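Local coordinates for lectin (Cicer arietinum, PDB 3V6N), which is a plant albumin of four-bladed beta-propeller (hemopexin) fold that agglutinates red blood cells and binds calcium and sodium ions in its central channel, at residues 11-16 with 88-93; 120-125 with 174-179; 183-188 with 196-201. All coordinates share one frame; numbering follows the deposited sequence.

Contact 1: residues 11-16 with 88-93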
loop_
_atom_site.group_PDB
_atom_site.type_symbol
_atom_site.label_atom_id
_atom_site.label_comp_id
_atom_site.label_asym_id
_atom_site.label_seq_id
_atom_site.Cartn_x
_atom_site.Cartn_y
_atom_site.Cartn_z
ATOM N N ARG A 11 -20.728 10.791 -0.227
ATOM C CA ARG A 11 -22.046 10.920 -0.817
ATOM C C ARG A 11 -22.053 10.214 -2.168
ATOM O O ARG A 11 -21.128 10.403 -2.954
ATOM C CB ARG A 11 -22.319 12.412 -1.042
ATOM C CG ARG A 11 -23.678 12.713 -1.642
ATOM C CD ARG A 11 -23.886 14.194 -1.883
ATOM N NE ARG A 11 -22.832 14.771 -2.718
ATOM C CZ ARG A 11 -22.604 16.072 -2.811
ATOM N NH1 ARG A 11 -23.356 16.924 -2.104
ATOM N NH2 ARG A 11 -21.619 16.521 -3.579
ATOM N N SER A 12 -23.076 9.403 -2.433
ATOM C CA SER A 12 -23.298 8.838 -3.774
ATOM C C SER A 12 -23.876 9.851 -4.764
ATOM O O SER A 12 -24.505 10.841 -4.367
ATOM C CB SER A 12 -24.261 7.664 -3.705
ATOM O OG SER A 12 -24.358 7.018 -4.972
ATOM N N SER A 13 -23.681 9.587 -6.056
ATOM C CA SER A 13 -24.388 10.343 -7.111
ATOM C C SER A 13 -25.885 9.998 -7.165
ATOM O O SER A 13 -26.677 10.762 -7.720
ATOM C CB SER A 13 -23.773 10.089 -8.484
ATOM O OG SER A 13 -23.928 8.713 -8.827
ATOM N N ARG A 14 -26.274 8.846 -6.621
ATOM C CA ARG A 14 -27.702 8.547 -6.425
ATOM C C ARG A 14 -28.291 9.389 -5.263
ATOM O O ARG A 14 -27.693 9.460 -4.178
ATOM C CB ARG A 14 -27.911 7.054 -6.153
ATOM C CG ARG A 14 -27.341 6.136 -7.235
ATOM C CD ARG A 14 -28.215 6.242 -8.469
ATOM N NE ARG A 14 -27.726 5.445 -9.590
ATOM C CZ ARG A 14 -28.170 4.233 -9.899
ATOM N NH1 ARG A 14 -29.111 3.647 -9.161
ATOM N NH2 ARG A 14 -27.664 3.613 -10.955
ATOM N N ASN A 15 -29.450 10.008 -5.514
ATOM C CA ASN A 15 -30.173 10.812 -4.524
ATOM C C ASN A 15 -30.303 10.129 -3.163
ATOM O O ASN A 15 -30.741 8.981 -3.081
ATOM C CB ASN A 15 -31.589 11.181 -5.039
ATOM C CG ASN A 15 -31.569 12.093 -6.277
ATOM O OD1 ASN A 15 -30.550 12.702 -6.604
ATOM N ND2 ASN A 15 -32.721 12.193 -6.971
ATOM N N ASN A 16 -29.887 10.829 -2.106
ATOM C CA ASN A 16 -30.064 10.366 -0.712
ATOM C C ASN A 16 -29.367 9.054 -0.333
ATOM O O ASN A 16 -29.779 8.388 0.607
ATOM C CB ASN A 16 -31.558 10.341 -0.306
ATOM C CG ASN A 16 -32.237 11.690 -0.495
ATOM O OD1 ASN A 16 -31.596 12.729 -0.449
ATOM N ND2 ASN A 16 -33.522 11.674 -0.743
ATOM N N TYR A 88 -16.812 4.233 -8.567
ATOM C CA TYR A 88 -17.551 3.366 -7.639
ATOM C C TYR A 88 -18.856 2.801 -8.230
ATOM O O TYR A 88 -19.557 2.021 -7.572
ATOM C CB TYR A 88 -17.786 4.051 -6.276
ATOM C CG TYR A 88 -18.566 5.358 -6.327
ATOM C CD1 TYR A 88 -17.898 6.588 -6.440
ATOM C CD2 TYR A 88 -19.963 5.373 -6.238
ATOM C CE1 TYR A 88 -18.588 7.779 -6.481
ATOM C CE2 TYR A 88 -20.675 6.564 -6.293
ATOM C CZ TYR A 88 -19.986 7.761 -6.403
ATOM O OH TYR A 88 -20.667 8.955 -6.442
ATOM N N ALA A 89 -19.172 3.202 -9.466
ATOM C CA ALA A 89 -20.194 2.535 -10.292
ATOM C C ALA A 89 -21.409 2.061 -9.487
ATOM O O ALA A 89 -21.613 0.857 -9.336
ATOM C CB ALA A 89 -19.567 1.350 -11.024
ATOM N N PRO A 90 -22.219 3.011 -8.986
ATOM C CA PRO A 90 -23.272 2.719 -8.013
ATOM C C PRO A 90 -24.230 1.633 -8.466
ATOM O O PRO A 90 -24.732 1.688 -9.596
ATOM C CB PRO A 90 -24.040 4.040 -7.905
ATOM C CG PRO A 90 -23.138 5.084 -8.449
ATOM C CD PRO A 90 -22.247 4.412 -9.444
ATOM N N HIS A 91 -24.475 0.652 -7.600
ATOM C CA HIS A 91 -25.484 -0.387 -7.864
ATOM C C HIS A 91 -25.116 -1.313 -8.989
ATOM O O HIS A 91 -25.981 -1.990 -9.537
ATOM C CB HIS A 91 -26.850 0.238 -8.171
ATOM C CG HIS A 91 -27.441 1.001 -7.019
ATOM N ND1 HIS A 91 -28.534 0.583 -6.360
ATOM C CD2 HIS A 91 -27.042 2.190 -6.405
ATOM C CE1 HIS A 91 -28.828 1.458 -5.379
ATOM N NE2 HIS A 91 -27.914 2.440 -5.408
ATOM N N SER A 92 -23.839 -1.354 -9.360
ATOM C CA SER A 92 -23.412 -2.229 -10.450
ATOM C C SER A 92 -22.117 -2.971 -10.154
ATOM O O SER A 92 -21.565 -2.890 -9.048
ATOM C CB SER A 92 -23.323 -1.469 -11.787
ATOM O OG SER A 92 -22.102 -0.758 -11.905
ATOM N N ASP A 93 -21.662 -3.693 -11.174
ATOM C CA ASP A 93 -20.515 -4.581 -11.131
ATOM C C ASP A 93 -19.249 -3.838 -11.542
ATOM O O ASP A 93 -18.149 -4.334 -11.366
ATOM C CB ASP A 93 -20.757 -5.696 -12.153
ATOM C CG ASP A 93 -20.622 -7.084 -11.560
ATOM O OD1 ASP A 93 -20.567 -7.205 -10.310
ATOM O OD2 ASP A 93 -20.597 -8.057 -12.351
#
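Arg14 and His91, both exposed, meet in a flat stack at the solvent side of this loop-to-loop contact. The guanidinium plane lies within 10° of the imidazole plane, and the centres are 4.7 Å apart, so the overlap is offset: Arg14 NH1 stands over the rim of the ring, 3.7 Å from His91 CD2. The Arg14 chain gets there by a bend at chi2 (-72°), after which it runs across Pro90, with Arg14 CG 4.0 Å from Pro90 CB.

Van der Waals packing continues on Pro90 and Tyr88: the proline CG meets the hydroxyl of Ser13 (Ser13 OG to Pro90 CG, 3.7 Å), while Ser12 OG lies at the edge of the Tyr88 ring, 3.9 Å from Tyr88 CE2.

Hydrogen bonding across the contact is slight. Ser13 N reaches Tyr88 OH at 3.1 Å, but the angle of 128° at the hydrogen makes the bond weak; Tyr88 OH is also hydrogen-bonded to Asp69. Within 11-16, Ser12 OG accepts from Arg14 N at 3.1 Å, which closes an ST turn, while Ser13 OG is hydrogen-bonded to Asn73.

His91 NE2 is hydrogen-bonded to Glu17, which helps hold the ring under the arginine and could favour a protonated imidazole, an effect that the nearby Arg14 might oppose. The contact thus joins loops of two successive sheets mainly by stacking and packing, with little direct polar bonding.

Contact 2: residues 120-125 with 174-179. With CA (calcium ion), chain D; NA (sodium ion), chain G.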
loop_
_atom_site.group_PDB
_atom_site.type_symbol
_atom_site.label_atom_id
_atom_site.label_comp_id
_atom_site.label_asym_id
_atom_site.label_seq_id
_atom_site.Cartn_x
_atom_site.Cartn_y
_atom_site.Cartn_z
ATOM N N ILE A 120 -5.104 11.239 6.216
ATOM C CA ILE A 120 -6.170 12.223 6.413
ATOM C C ILE A 120 -7.262 11.573 7.254
ATOM O O ILE A 120 -7.567 10.388 7.053
ATOM C CB ILE A 120 -6.680 12.740 5.048
ATOM C CG1 ILE A 120 -5.457 13.151 4.204
ATOM C CG2 ILE A 120 -7.690 13.875 5.236
ATOM C CD1 ILE A 120 -5.746 13.721 2.830
ATOM N N ASP A 121 -7.811 12.322 8.218
ATOM C CA ASP A 121 -8.882 11.821 9.085
ATOM C C ASP A 121 -10.249 11.728 8.385
ATOM O O ASP A 121 -10.953 10.739 8.531
ATOM C CB ASP A 121 -9.060 12.724 10.318
ATOM C CG ASP A 121 -7.908 12.623 11.317
ATOM O OD1 ASP A 121 -7.159 11.626 11.315
ATOM O OD2 ASP A 121 -7.765 13.553 12.131
ATOM N N ALA A 122 -10.620 12.797 7.677
ATOM C CA ALA A 122 -11.983 13.004 7.198
ATOM C C ALA A 122 -11.974 14.029 6.071
ATOM O O ALA A 122 -11.055 14.850 5.974
ATOM C CB ALA A 122 -12.903 13.475 8.335
ATOM N N ALA A 123 -12.991 13.972 5.210
ATOM C CA ALA A 123 -13.078 14.881 4.081
ATOM C C ALA A 123 -14.510 14.989 3.620
ATOM O O ALA A 123 -15.275 14.024 3.728
ATOM C CB ALA A 123 -12.199 14.395 2.944
ATOM N N PHE A 124 -14.888 16.161 3.120
ATOM C CA PHE A 124 -16.166 16.260 2.430
ATOM C C PHE A 124 -16.161 17.253 1.268
ATOM O O PHE A 124 -15.433 18.246 1.285
ATOM C CB PHE A 124 -17.367 16.469 3.385
ATOM C CG PHE A 124 -17.449 17.838 4.007
ATOM C CD1 PHE A 124 -16.934 18.071 5.280
ATOM C CD2 PHE A 124 -18.103 18.875 3.354
ATOM C CE1 PHE A 124 -17.033 19.318 5.873
ATOM C CE2 PHE A 124 -18.203 20.138 3.945
ATOM C CZ PHE A 124 -17.673 20.354 5.207
ATOM N N ARG A 125 -16.976 16.937 0.271
ATOM C CA ARG A 125 -17.082 17.704 -0.964
ATOM C C ARG A 125 -17.874 18.992 -0.747
ATOM O O ARG A 125 -19.011 18.945 -0.276
ATOM C CB ARG A 125 -17.734 16.822 -2.052
ATOM C CG ARG A 125 -17.976 17.474 -3.395
ATOM C CD ARG A 125 -16.698 17.667 -4.193
ATOM N NE ARG A 125 -17.030 17.848 -5.604
ATOM C CZ ARG A 125 -17.240 19.022 -6.195
ATOM N NH1 ARG A 125 -17.156 20.164 -5.503
ATOM N NH2 ARG A 125 -17.547 19.052 -7.485
ATOM N N ASP A 174 -13.660 11.970 12.720
ATOM C CA ASP A 174 -13.279 10.612 12.326
ATOM C C ASP A 174 -13.661 10.384 10.864
ATOM O O ASP A 174 -12.994 9.642 10.151
ATOM C CB ASP A 174 -13.985 9.559 13.211
ATOM C CG ASP A 174 -13.353 9.409 14.597
ATOM O OD1 ASP A 174 -12.297 10.040 14.833
ATOM O OD2 ASP A 174 -13.903 8.648 15.462
ATOM N N SER A 175 -14.730 11.057 10.437
ATOM C CA SER A 175 -15.398 10.796 9.177
ATOM C C SER A 175 -16.393 11.906 8.850
ATOM O O SER A 175 -16.865 12.590 9.753
ATOM C CB SER A 175 -16.135 9.462 9.286
ATOM O OG SER A 175 -16.813 9.190 8.100
ATOM N N ALA A 176 -16.710 12.074 7.565
ATOM C CA ALA A 176 -17.656 13.089 7.090
ATOM C C ALA A 176 -18.202 12.787 5.683
ATOM O O ALA A 176 -17.535 12.112 4.875
ATOM C CB ALA A 176 -17.003 14.468 7.094
ATOM N N PHE A 177 -19.409 13.271 5.403
ATOM C CA PHE A 177 -19.908 13.354 4.037
ATOM C C PHE A 177 -20.834 14.547 3.840
ATOM O O PHE A 177 -21.446 15.054 4.793
ATOM C CB PHE A 177 -20.503 12.017 3.496
ATOM C CG PHE A 177 -21.875 11.646 4.038
ATOM C CD1 PHE A 177 -22.003 10.833 5.164
ATOM C CD2 PHE A 177 -23.042 12.033 3.363
ATOM C CE1 PHE A 177 -23.256 10.454 5.643
ATOM C CE2 PHE A 177 -24.297 11.653 3.829
ATOM C CZ PHE A 177 -24.412 10.858 4.966
ATOM N N ALA A 178 -20.885 15.025 2.603
ATOM C CA ALA A 178 -21.726 16.153 2.266
ATOM C C ALA A 178 -23.129 15.633 1.932
ATOM O O ALA A 178 -23.281 14.575 1.350
ATOM C CB ALA A 178 -21.129 16.925 1.093
ATOM N N SER A 179 -24.149 16.365 2.335
ATOM C CA SER A 179 -25.522 15.966 2.067
ATOM C C SER A 179 -25.890 16.321 0.641
ATOM O O SER A 179 -25.233 17.166 0.007
ATOM C CB SER A 179 -26.462 16.711 3.007
ATOM O OG SER A 179 -27.801 16.267 2.879
HETATM CA CA CA D . -11.189 8.509 9.300
HETATM NA NA NA G . -15.887 11.802 3.436
HETATM O O HOH W 1 -8.677 8.334 9.053
HETATM O O HOH W 2 -10.358 8.906 11.479
#
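Phe124 of strand 122-125 leans against Ala176 and Ala178 of strand 175-178. Its CB packs against the partner backbone, 3.9 Å from Ala178 N and near Phe177 C. With chi1 at 72°, CG sits between the backbone N and the carbonyl carbon, and the ring straddles the two alanines: Phe124 CD1 is 4.0 Å from Ala176 CB, and Phe124 CD2 is 4.3 Å from Ala178 CB. Farther out the ring leads away from 174-179, toward Ala185 and the ring of Phe198, which it meets edge-to-face.

The strands run parallel, their axes 2° apart in direction and 5.1 Å apart at closest approach, yet no hydrogen bond links them. Metal ions join them instead. Asp121 O and Asp174 O bind calcium at 2.4 and 2.3 Å respectively, and two waters add to its shell; the aspartate side chains are not the ligands. One of those waters donates to Ile120 O. Two residues farther on in each segment, Ala123 O and Ala176 O bind sodium. Coordination explains why carbonyl oxygens that would otherwise repel can converge, Asp121 O and Asp174 O being 2.8 Å apart. A classic beta bulge occurs at the start of each strand: Asp121 and Ala122 face Phe135, and Asp174 and Ser175 face Phe188.

Asn7 O and Asp65 O complete the protein share of the calcium site, as Ala9 O and Ser67 O do for sodium. The contact therefore lies at the propeller axis, between the innermost strands of two adjacent blades: 122-125 is paired in its own sheet with 131-136, and 175-178 with 184-189, while strands 6-11 and 66-69 line the rest of the channel.

Contact 3: residues 183-188 with 196-201. With SO4 (sulfate ion), chain H.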
loop_
_atom_site.group_PDB
_atom_site.type_symbol
_atom_site.label_atom_id
_atom_site.label_comp_id
_atom_site.label_asym_id
_atom_site.label_seq_id
_atom_site.Cartn_x
_atom_site.Cartn_y
_atom_site.Cartn_z
ATOM N N ASN A 183 -25.438 22.722 0.967
ATOM C CA ASN A 183 -24.729 23.385 2.064
ATOM C C ASN A 183 -24.928 22.711 3.423
ATOM O O ASN A 183 -24.796 23.354 4.462
ATOM C CB ASN A 183 -25.072 24.889 2.119
ATOM C CG ASN A 183 -24.442 25.687 0.978
ATOM O OD1 ASN A 183 -23.413 25.304 0.408
ATOM N ND2 ASN A 183 -25.053 26.817 0.651
ATOM N N GLU A 184 -25.255 21.420 3.411
ATOM C CA GLU A 184 -25.240 20.613 4.629
ATOM C C GLU A 184 -24.244 19.475 4.503
ATOM O O GLU A 184 -23.964 18.985 3.401
ATOM C CB GLU A 184 -26.622 20.054 4.979
ATOM C CG GLU A 184 -27.589 21.103 5.497
ATOM C CD GLU A 184 -28.896 20.530 6.007
ATOM O OE1 GLU A 184 -29.025 19.291 6.224
ATOM O OE2 GLU A 184 -29.808 21.353 6.214
ATOM N N ALA A 185 -23.718 19.074 5.652
ATOM C CA ALA A 185 -22.730 18.029 5.747
ATOM C C ALA A 185 -22.889 17.355 7.104
ATOM O O ALA A 185 -23.398 17.964 8.061
ATOM C CB ALA A 185 -21.335 18.613 5.588
ATOM N N TYR A 186 -22.466 16.099 7.175
ATOM C CA TYR A 186 -22.471 15.345 8.410
ATOM C C TYR A 186 -21.036 15.118 8.870
ATOM O O TYR A 186 -20.162 14.778 8.067
ATOM C CB TYR A 186 -23.168 13.997 8.227
ATOM C CG TYR A 186 -24.636 14.090 7.841
ATOM C CD1 TYR A 186 -25.646 14.032 8.810
ATOM C CD2 TYR A 186 -25.015 14.237 6.509
ATOM C CE1 TYR A 186 -26.991 14.117 8.454
ATOM C CE2 TYR A 186 -26.348 14.325 6.154
ATOM C CZ TYR A 186 -27.331 14.256 7.124
ATOM O OH TYR A 186 -28.649 14.335 6.744
ATOM N N LEU A 187 -20.803 15.319 10.157
ATOM C CA LEU A 187 -19.510 15.039 10.784
ATOM C C LEU A 187 -19.704 13.897 11.757
ATOM O O LEU A 187 -20.707 13.837 12.438
ATOM C CB LEU A 187 -18.976 16.275 11.523
ATOM C CG LEU A 187 -19.002 17.632 10.797
ATOM C CD1 LEU A 187 -18.421 18.718 11.704
ATOM C CD2 LEU A 187 -18.253 17.589 9.463
ATOM N N PHE A 188 -18.751 12.983 11.821
ATOM C CA PHE A 188 -18.863 11.844 12.732
ATOM C C PHE A 188 -17.671 11.764 13.677
ATOM O O PHE A 188 -16.533 12.064 13.291
ATOM C CB PHE A 188 -19.018 10.530 11.943
ATOM C CG PHE A 188 -20.217 10.520 11.022
ATOM C CD1 PHE A 188 -20.086 10.859 9.680
ATOM C CD2 PHE A 188 -21.482 10.192 11.508
ATOM C CE1 PHE A 188 -21.196 10.861 8.833
ATOM C CE2 PHE A 188 -22.597 10.202 10.676
ATOM C CZ PHE A 188 -22.454 10.536 9.333
ATOM N N ILE A 196 -24.140 19.929 10.127
ATOM C CA ILE A 196 -23.798 21.350 10.027
ATOM C C ILE A 196 -24.330 21.996 8.738
ATOM O O ILE A 196 -24.564 21.306 7.743
ATOM C CB ILE A 196 -22.273 21.585 10.154
ATOM C CG1 ILE A 196 -21.527 21.065 8.922
ATOM C CG2 ILE A 196 -21.732 20.920 11.416
ATOM C CD1 ILE A 196 -20.089 21.517 8.822
ATOM N N ASN A 197 -24.550 23.309 8.777
ATOM C CA ASN A 197 -24.835 24.111 7.578
ATOM C C ASN A 197 -23.630 25.011 7.366
ATOM O O ASN A 197 -23.166 25.668 8.308
ATOM C CB ASN A 197 -26.118 24.939 7.728
ATOM C CG ASN A 197 -26.526 25.653 6.432
ATOM O OD1 ASN A 197 -26.060 26.760 6.129
ATOM N ND2 ASN A 197 -27.413 25.027 5.670
ATOM N N PHE A 198 -23.092 25.010 6.149
ATOM C CA PHE A 198 -21.865 25.763 5.862
ATOM C C PHE A 198 -22.066 26.661 4.638
ATOM O O PHE A 198 -22.898 26.369 3.776
ATOM C CB PHE A 198 -20.638 24.823 5.698
ATOM C CG PHE A 198 -20.705 23.922 4.482
ATOM C CD1 PHE A 198 -21.416 22.728 4.517
ATOM C CD2 PHE A 198 -20.064 24.278 3.296
ATOM C CE1 PHE A 198 -21.493 21.910 3.393
ATOM C CE2 PHE A 198 -20.131 23.469 2.171
ATOM C CZ PHE A 198 -20.850 22.281 2.215
ATOM N N THR A 199 -21.328 27.771 4.611
ATOM C CA THR A 199 -21.229 28.645 3.441
ATOM C C THR A 199 -19.751 28.813 3.096
ATOM O O THR A 199 -18.990 29.387 3.880
ATOM C CB THR A 199 -21.862 30.024 3.705
ATOM O OG1 THR A 199 -23.246 29.853 4.026
ATOM C CG2 THR A 199 -21.729 30.941 2.471
ATOM N N PRO A 200 -19.334 28.280 1.935
ATOM C CA PRO A 200 -17.940 28.321 1.484
ATOM C C PRO A 200 -17.364 29.731 1.528
ATOM O O PRO A 200 -17.993 30.671 1.031
ATOM C CB PRO A 200 -18.036 27.838 0.033
ATOM C CG PRO A 200 -19.214 26.925 0.035
ATOM C CD PRO A 200 -20.194 27.534 0.996
ATOM N N GLY A 201 -16.189 29.869 2.145
ATOM C CA GLY A 201 -15.476 31.143 2.198
ATOM C C GLY A 201 -16.000 32.108 3.250
ATOM O O GLY A 201 -15.464 33.205 3.411
HETATM S S SO4 H . -14.223 28.009 4.983
HETATM O O1 SO4 H . -14.584 29.257 5.688
HETATM O O2 SO4 H . -14.788 28.004 3.626
HETATM O O3 SO4 H . -12.760 27.907 4.929
HETATM O O4 SO4 H . -14.850 26.972 5.815
#
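Asn183 and Phe198 make the close-packed end of this hairpin contact. Phe198 N donates to Asn183 O at 2.9 Å with an angle of 161° at the hydrogen. The phenyl ring, its CG between the backbone N and the carbonyl carbon (chi1 67°), takes Asn183 CA over one face in a CH-pi contact, 4.2 Å from CA to the ring centroid, and touches Ala185 CB. Next along, Ala185 and Ile196 form an antiparallel hydrogen-bonded pair: Ile196 N to Ala185 O is 2.9 Å, and the return bond from Ala185 N to Ile196 O is 3.2 Å. Their side chains share one sheet face, Ala185 CB meeting Ile196 CG1 at 4.1 Å, and Ile196 CG2 also meets Leu187 CD1 at 4.0 Å.

The other face is looser. Glu184 and Asn197, both partly exposed, form a non-hydrogen-bonded pair; Glu184 CG approaches Asn197 ND2 at 3.9 Å, with the carboxylate and amide planes 74° apart. Beyond the strand, exposed Gly201 N donates to a sulfate, probably from the crystallisation liquor.

Asn183 OD1 is hydrogen-bonded to Thr127. The hairpin of this predicted hemopexin repeat is thus held by backbone bonds over an apolar face; no side-chain hydrogen bond crosses between the two segments.

How the contacts relate
The three contacts follow in series along the chain. The centre of contact 2 lies about 3 Å from the chain centre. The centres of contacts 1 and 2 are about 17 Å apart, those of contacts 2 and 3 about 10 Å, and those of contacts 1 and 3, which do not touch, about 21 Å. Strand 175-178 of contact 2 lies in the sheet of contact 3, beside 184-189 (Phe177 O to Tyr186 N, 2.8 Å); strand 122-125 belongs to the neighbouring blade. Contact 1 reaches contact 2 through Arg11 NH1, 2.8 Å from Ser179 O, a probable hydrogen bond. Together they sample the propeller between blades at loops, between blades at the metal-filled axis, and within one blade.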